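Protein kinase A regulatory subunit, putative (Trypanosoma cruzi, PDB 6FTF) probably holds the catalytic subunit of a cAMP-independent protein kinase A in check, binding nucleosides such as 7-cyano-7-deazainosine in its two cyclic nucleotide-binding domains. Local coordinates at residues T209-G214 against P221-E226; R243-V248 against G294-S299. All blocks are in the same frame, centred on the assembly; numbering follows the deposited sequence.

Contact 1: T209-G214 against P221-E226; sequences TVEVIG and PTKVCE. With 7CI (7-cyano-7-deazainosine), chain E.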
loop_
_atom_site.group_PDB
_atom_site.type_symbol
_atom_site.label_atom_id
_atom_site.label_comp_id
_atom_site.label_asym_id
_atom_site.label_seq_id
_atom_site.Cartn_x
_atom_site.Cartn_y
_atom_site.Cartn_z
ATOM N N THR A 209 -19.087 -0.868 -14.818
ATOM C CA THR A 209 -19.011 0.537 -15.191
ATOM C C THR A 209 -19.565 1.411 -14.076
ATOM O O THR A 209 -20.443 1.002 -13.318
ATOM C CB THR A 209 -19.801 0.749 -16.493
ATOM O OG1 THR A 209 -19.225 -0.091 -17.507
ATOM C CG2 THR A 209 -19.779 2.176 -16.978
ATOM N N VAL A 210 -18.985 2.603 -13.949
ATOM C CA VAL A 210 -19.376 3.594 -12.953
ATOM C C VAL A 210 -19.607 4.933 -13.632
ATOM O O VAL A 210 -19.100 5.198 -14.721
ATOM C CB VAL A 210 -18.322 3.764 -11.821
ATOM C CG1 VAL A 210 -18.032 2.415 -11.163
ATOM C CG2 VAL A 210 -17.032 4.406 -12.357
ATOM N N GLU A 211 -20.349 5.801 -12.948
ATOM C CA GLU A 211 -20.539 7.181 -13.372
ATOM C C GLU A 211 -20.052 8.120 -12.280
ATOM O O GLU A 211 -20.213 7.850 -11.094
ATOM C CB GLU A 211 -22.007 7.490 -13.712
ATOM C CG GLU A 211 -22.995 7.284 -12.568
ATOM C CD GLU A 211 -24.459 7.451 -12.981
ATOM O OE1 GLU A 211 -25.349 7.357 -12.091
ATOM O OE2 GLU A 211 -24.735 7.669 -14.183
ATOM N N VAL A 212 -19.440 9.212 -12.707
ATOM C CA VAL A 212 -18.918 10.250 -11.824
ATOM C C VAL A 212 -19.899 11.411 -11.878
ATOM O O VAL A 212 -20.231 11.877 -12.970
ATOM C CB VAL A 212 -17.525 10.694 -12.294
ATOM C CG1 VAL A 212 -16.978 11.792 -11.417
ATOM C CG2 VAL A 212 -16.557 9.526 -12.305
ATOM N N ILE A 213 -20.326 11.897 -10.716
ATOM C CA ILE A 213 -21.386 12.890 -10.626
ATOM C C ILE A 213 -20.881 14.068 -9.798
ATOM O O ILE A 213 -20.658 13.940 -8.586
ATOM C CB ILE A 213 -22.665 12.286 -10.032
ATOM C CG1 ILE A 213 -23.118 11.097 -10.894
ATOM C CG2 ILE A 213 -23.765 13.325 -9.916
ATOM C CD1 ILE A 213 -24.251 10.314 -10.290
ATOM N N GLY A 214 -20.696 15.212 -10.458
ATOM C CA GLY A 214 -20.292 16.446 -9.817
ATOM C C GLY A 214 -21.498 17.290 -9.450
ATOM O O GLY A 214 -22.614 16.785 -9.309
ATOM N N PRO A 221 -26.760 17.760 -8.809
ATOM C CA PRO A 221 -25.931 16.710 -9.411
ATOM C C PRO A 221 -25.867 16.858 -10.921
ATOM O O PRO A 221 -26.868 17.166 -11.584
ATOM C CB PRO A 221 -26.649 15.415 -9.020
ATOM C CG PRO A 221 -27.489 15.772 -7.843
ATOM C CD PRO A 221 -27.858 17.210 -7.995
ATOM N N THR A 222 -24.683 16.618 -11.473
ATOM C CA THR A 222 -24.495 16.662 -12.919
ATOM C C THR A 222 -23.483 15.592 -13.303
ATOM O O THR A 222 -22.429 15.465 -12.671
ATOM C CB THR A 222 -24.035 18.056 -13.382
ATOM O OG1 THR A 222 -23.934 18.084 -14.810
ATOM C CG2 THR A 222 -22.690 18.445 -12.791
ATOM N N LYS A 223 -23.797 14.808 -14.329
ATOM C CA LYS A 223 -22.926 13.700 -14.701
ATOM C C LYS A 223 -21.686 14.225 -15.415
ATOM O O LYS A 223 -21.781 15.020 -16.356
ATOM C CB LYS A 223 -23.684 12.712 -15.588
ATOM C CG LYS A 223 -22.870 11.491 -15.992
ATOM C CD LYS A 223 -23.765 10.355 -16.475
ATOM C CE LYS A 223 -22.966 9.122 -16.907
ATOM N NZ LYS A 223 -23.800 7.875 -16.899
ATOM N N VAL A 224 -20.517 13.788 -14.961
ATOM C CA VAL A 224 -19.254 14.223 -15.537
ATOM C C VAL A 224 -18.760 13.251 -16.597
ATOM O O VAL A 224 -18.391 13.661 -17.701
ATOM C CB VAL A 224 -18.221 14.396 -14.407
ATOM C CG1 VAL A 224 -16.843 14.694 -14.970
ATOM C CG2 VAL A 224 -18.643 15.504 -13.491
ATOM N N CYS A 225 -18.723 11.960 -16.293
ATOM C CA CYS A 225 -18.191 10.957 -17.210
ATOM C C CYS A 225 -18.478 9.575 -16.641
ATOM O O CYS A 225 -19.074 9.437 -15.568
ATOM C CB CYS A 225 -16.686 11.139 -17.437
ATOM S SG CYS A 225 -15.631 10.735 -16.012
ATOM N N GLU A 226 -18.029 8.550 -17.365
ATOM C CA GLU A 226 -18.040 7.164 -16.915
ATOM C C GLU A 226 -16.625 6.606 -16.920
ATOM O O GLU A 226 -15.735 7.138 -17.587
ATOM C CB GLU A 226 -18.920 6.294 -17.823
ATOM C CG GLU A 226 -20.397 6.670 -17.677
ATOM C CD GLU A 226 -21.355 5.723 -18.388
ATOM O OE1 GLU A 226 -22.585 5.831 -18.127
ATOM O OE2 GLU A 226 -20.900 4.880 -19.193
HETATM C C1 7CI E . -13.405 11.004 -9.624
HETATM N N1 7CI E . -13.564 12.380 -10.231
HETATM O O1 7CI E . -14.233 10.891 -8.488
HETATM C C2 7CI E . -13.460 12.635 -11.524
HETATM N N2 7CI E . -13.244 11.781 -12.554
HETATM O O2 7CI E . -11.676 9.431 -9.258
HETATM C C3 7CI E . -13.270 12.281 -13.805
HETATM N N3 7CI E . -13.421 13.659 -14.030
HETATM O O3 7CI E . -10.986 10.638 -6.988
HETATM C C4 7CI E . -13.601 14.541 -12.999
HETATM N N4 7CI E . -14.232 17.043 -9.669
HETATM C C5 7CI E . -13.659 14.041 -11.681
HETATM O O5 7CI E . -13.683 15.767 -13.297
HETATM C C6 7CI E . -13.877 14.606 -10.354
HETATM C C7 7CI E . -13.812 13.504 -9.514
HETATM C C8 7CI E . -14.073 15.937 -9.988
HETATM C C9 7CI E . -12.015 10.763 -9.146
HETATM C C10 7CI E . -12.071 11.210 -7.779
HETATM C C11 7CI E . -13.439 10.648 -7.335
HETATM C C12 7CI E . -14.074 11.393 -6.093
HETATM O O4 7CI E . -13.991 12.765 -6.266
#
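K223 CG stands anti to the backbone N (chi1 -178°) and the chain beyond it is extended, while E211 CG sits between its own backbone N and carbonyl carbon (chi1 60°), and the two side chains cross at about a right angle. There K223 NZ forms salt bridges with E211 OE2 (2.9 Å) and, within its own strand, with E226 OE1 (2.7 Å). Each carboxylate uses its anti lone pair. A long lysine suits this place because one ammonium grips both acids, which probably eases the repulsion between E211 OE2 and E226 OE1. Beside this salt-bridge network, I213 CG2 packs on P221 CB at 3.7 Å.

The two segments are the arms of an antiparallel hairpin in the cyclic nucleotide-binding domain, and a beta bulge interrupts their ladder: V224 and C225 together face V212. V224 N donates to V212 O (2.8 Å), and V212 N donates to C225 O (2.9 Å). Beyond the bulge, T222 and G214 exchange backbone bonds. G214 fits because a beta carbon there would crowd V224 CG2.

The bulge brings V224 and C225 both onto the nucleoside base. C225 SG approaches 7CI C3 at 3.6 Å, V224 CG1 touches N3 and O5, and V212 CG1 meets C2 at 3.6 Å. Small apolar groups suit this flat base; the nucleoside is also hydrogen-bonded to K283 O. K283 NZ in turn is bonded to E226 O.

Contact 2: R243-V248 against G294-S299; sequences RTVADV and GAAQPS. With 7CI (7-cyano-7-deazainosine), chain E; EDO (1,2-ethanediol), chain D.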
loop_
_atom_site.group_PDB
_atom_site.type_symbol
_atom_site.label_atom_id
_atom_site.label_comp_id
_atom_site.label_asym_id
_atom_site.label_seq_id
_atom_site.Cartn_x
_atom_site.Cartn_y
_atom_site.Cartn_z
ATOM N N ARG A 243 -11.250 16.810 0.335
ATOM C CA ARG A 243 -12.381 15.898 0.440
ATOM C C ARG A 243 -12.924 15.579 -0.950
ATOM O O ARG A 243 -12.630 16.243 -1.931
ATOM C CB ARG A 243 -13.457 16.485 1.361
ATOM C CG ARG A 243 -12.993 16.649 2.805
ATOM C CD ARG A 243 -14.074 17.195 3.699
ATOM N NE ARG A 243 -15.079 16.207 4.089
ATOM C CZ ARG A 243 -15.008 15.441 5.174
ATOM N NH1 ARG A 243 -13.961 15.463 5.958
ATOM N NH2 ARG A 243 -16.013 14.628 5.470
ATOM N N THR A 244 -13.743 14.542 -1.034
ATOM C CA THR A 244 -14.207 14.087 -2.340
ATOM C C THR A 244 -15.096 15.131 -2.997
ATOM O O THR A 244 -15.930 15.777 -2.355
ATOM C CB THR A 244 -14.927 12.743 -2.240
ATOM O OG1 THR A 244 -16.027 12.889 -1.360
ATOM C CG2 THR A 244 -14.012 11.635 -1.744
ATOM N N VAL A 245 -14.893 15.293 -4.293
ATOM C CA VAL A 245 -15.534 16.324 -5.083
ATOM C C VAL A 245 -16.546 15.764 -6.055
ATOM O O VAL A 245 -17.124 16.521 -6.842
ATOM C CB VAL A 245 -14.485 17.210 -5.785
ATOM C CG1 VAL A 245 -13.784 18.088 -4.761
ATOM C CG2 VAL A 245 -13.446 16.357 -6.504
ATOM N N ALA A 246 -16.787 14.458 -6.032
ATOM C CA ALA A 246 -17.805 13.851 -6.868
ATOM C C ALA A 246 -18.304 12.584 -6.205
ATOM O O ALA A 246 -17.586 11.960 -5.420
ATOM C CB ALA A 246 -17.240 13.488 -8.241
ATOM N N ASP A 247 -19.538 12.216 -6.534
ATOM C CA ASP A 247 -20.004 10.871 -6.273
ATOM C C ASP A 247 -19.466 9.961 -7.367
ATOM O O ASP A 247 -19.305 10.374 -8.512
ATOM C CB ASP A 247 -21.524 10.790 -6.332
ATOM C CG ASP A 247 -22.214 11.769 -5.408
ATOM O OD1 ASP A 247 -22.014 11.669 -4.187
ATOM O OD2 ASP A 247 -23.007 12.608 -5.915
ATOM N N VAL A 248 -19.265 8.691 -7.033
ATOM C CA VAL A 248 -19.005 7.656 -8.026
ATOM C C VAL A 248 -20.011 6.551 -7.769
ATOM O O VAL A 248 -20.060 6.007 -6.656
ATOM C CB VAL A 248 -17.566 7.122 -7.961
ATOM C CG1 VAL A 248 -17.378 6.084 -9.041
ATOM C CG2 VAL A 248 -16.569 8.270 -8.101
ATOM N N GLY A 294 -11.333 26.601 -6.263
ATOM C CA GLY A 294 -11.160 26.281 -4.862
ATOM C C GLY A 294 -12.342 25.593 -4.225
ATOM O O GLY A 294 -12.539 25.721 -3.012
ATOM N N ALA A 295 -13.101 24.814 -4.993
ATOM C CA ALA A 295 -14.385 24.277 -4.560
ATOM C C ALA A 295 -14.257 22.977 -3.765
ATOM O O ALA A 295 -14.954 21.990 -4.041
ATOM C CB ALA A 295 -15.279 24.061 -5.780
ATOM N N ALA A 296 -13.377 22.959 -2.774
ATOM C CA ALA A 296 -13.252 21.824 -1.876
ATOM C C ALA A 296 -12.491 22.274 -0.640
ATOM O O ALA A 296 -11.835 23.322 -0.642
ATOM C CB ALA A 296 -12.495 20.673 -2.531
ATOM N N GLN A 297 -12.588 21.482 0.417
ATOM C CA GLN A 297 -11.812 21.717 1.620
ATOM C C GLN A 297 -10.770 20.629 1.822
ATOM O O GLN A 297 -10.858 19.536 1.241
ATOM C CB GLN A 297 -12.692 21.861 2.874
ATOM C CG GLN A 297 -13.234 20.551 3.409
ATOM C CD GLN A 297 -14.198 20.753 4.565
ATOM O OE1 GLN A 297 -15.404 20.516 4.425
ATOM N NE2 GLN A 297 -13.693 21.159 5.691
ATOM N N PRO A 298 -9.759 20.894 2.655
ATOM C CA PRO A 298 -8.662 19.945 2.813
ATOM C C PRO A 298 -9.081 18.611 3.405
ATOM O O PRO A 298 -10.086 18.469 4.106
ATOM C CB PRO A 298 -7.714 20.670 3.777
ATOM C CG PRO A 298 -7.956 22.110 3.510
ATOM C CD PRO A 298 -9.438 22.188 3.288
ATOM N N SER A 299 -8.212 17.633 3.139
ATOM C CA SER A 299 -8.250 16.305 3.738
ATOM C C SER A 299 -6.854 15.707 3.588
ATOM O O SER A 299 -6.336 15.633 2.471
ATOM C CB SER A 299 -9.251 15.411 3.002
ATOM O OG SER A 299 -9.133 14.064 3.422
HETATM C C1 7CI E . -13.405 11.004 -9.624
HETATM N N1 7CI E . -13.564 12.380 -10.231
HETATM O O1 7CI E . -14.233 10.891 -8.488
HETATM C C2 7CI E . -13.460 12.635 -11.524
HETATM N N2 7CI E . -13.244 11.781 -12.554
HETATM O O2 7CI E . -11.676 9.431 -9.258
HETATM C C3 7CI E . -13.270 12.281 -13.805
HETATM N N3 7CI E . -13.421 13.659 -14.030
HETATM O O3 7CI E . -10.986 10.638 -6.988
HETATM C C4 7CI E . -13.601 14.541 -12.999
HETATM N N4 7CI E . -14.232 17.043 -9.669
HETATM C C5 7CI E . -13.659 14.041 -11.681
HETATM O O5 7CI E . -13.683 15.767 -13.297
HETATM C C6 7CI E . -13.877 14.606 -10.354
HETATM C C7 7CI E . -13.812 13.504 -9.514
HETATM C C8 7CI E . -14.073 15.937 -9.988
HETATM C C9 7CI E . -12.015 10.763 -9.146
HETATM C C10 7CI E . -12.071 11.210 -7.779
HETATM C C11 7CI E . -13.439 10.648 -7.335
HETATM C C12 7CI E . -14.074 11.393 -6.093
HETATM O O4 7CI E . -13.991 12.765 -6.266
HETATM C C1 EDO D . -15.299 18.684 -0.971
HETATM O O1 EDO D . -14.756 19.562 0.024
HETATM C C2 EDO D . -16.353 19.404 -1.812
HETATM O O2 EDO D . -17.374 19.990 -0.989
HETATM O O HOH W 1 -11.420 16.674 5.718
#
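R243 N donates to Q297 O at 2.9 Å, and this is the one direct hydrogen bond between the segments. S299 CB lies close by, 3.6 Å from R243 N. Around the bond the R243 and Q297 side chains run alongside each other in one direction, with R243 CD against Q297 CG at 3.5 Å and the guanidinium and amide planes 53° apart. A water at the guanidinium edge, in its plane, accepts from NH1 and donates to P298 O. Arginine suits the place because its aliphatic stem packs on the glutamine while its polar end bends off at chi3 (77°), which turns NE to the side where it bonds G196 O.

The second meeting is apolar: V245 CG1 reaches A296 CB at 3.6 Å, and the small alanine allows this close approach. An ethanediol, probably from the crystallisation liquor, lies against A296 and takes a bond from Q297 N. The other branch of V245, CG2, faces the nitrile of the nucleoside, 3.3 Å from 7CI N4, and V245 N and A246 N both make weak bonds to 7CI O4.

Farther out, S299 OG is held by E198 O. T244 OG1 bonds H194 O and E197 N, tying the residue after R243 to the loop after strand 191-193. The tail after helix 285-293, whose V290 and Y287 touch V245, runs beside the loop that leads into strand 247-250; that strand lies in the sheet between 191-193 and 209-215.

Following the chain, contact 1 comes first: strand 209-215 turns through a short loop and returns as 221-228, so the contact closes a local hairpin at the outer side of its sheet. Contact 2 opens later, at 243-248, and closes only at 294-299, after strand 254-260 and three helices. The two are therefore in series, neither nested nor crossed. They meet because strand 247-250 pairs with 209-215: I213 N probably bonds D247 O at 2.9 Å, and V212 CG1 packs on A246 CB. Both also touch the same nucleoside, the hairpin at its base and 243-248 at its sugar, its nitrile and C7 of the base, and contact 2 adds the C-terminal tail.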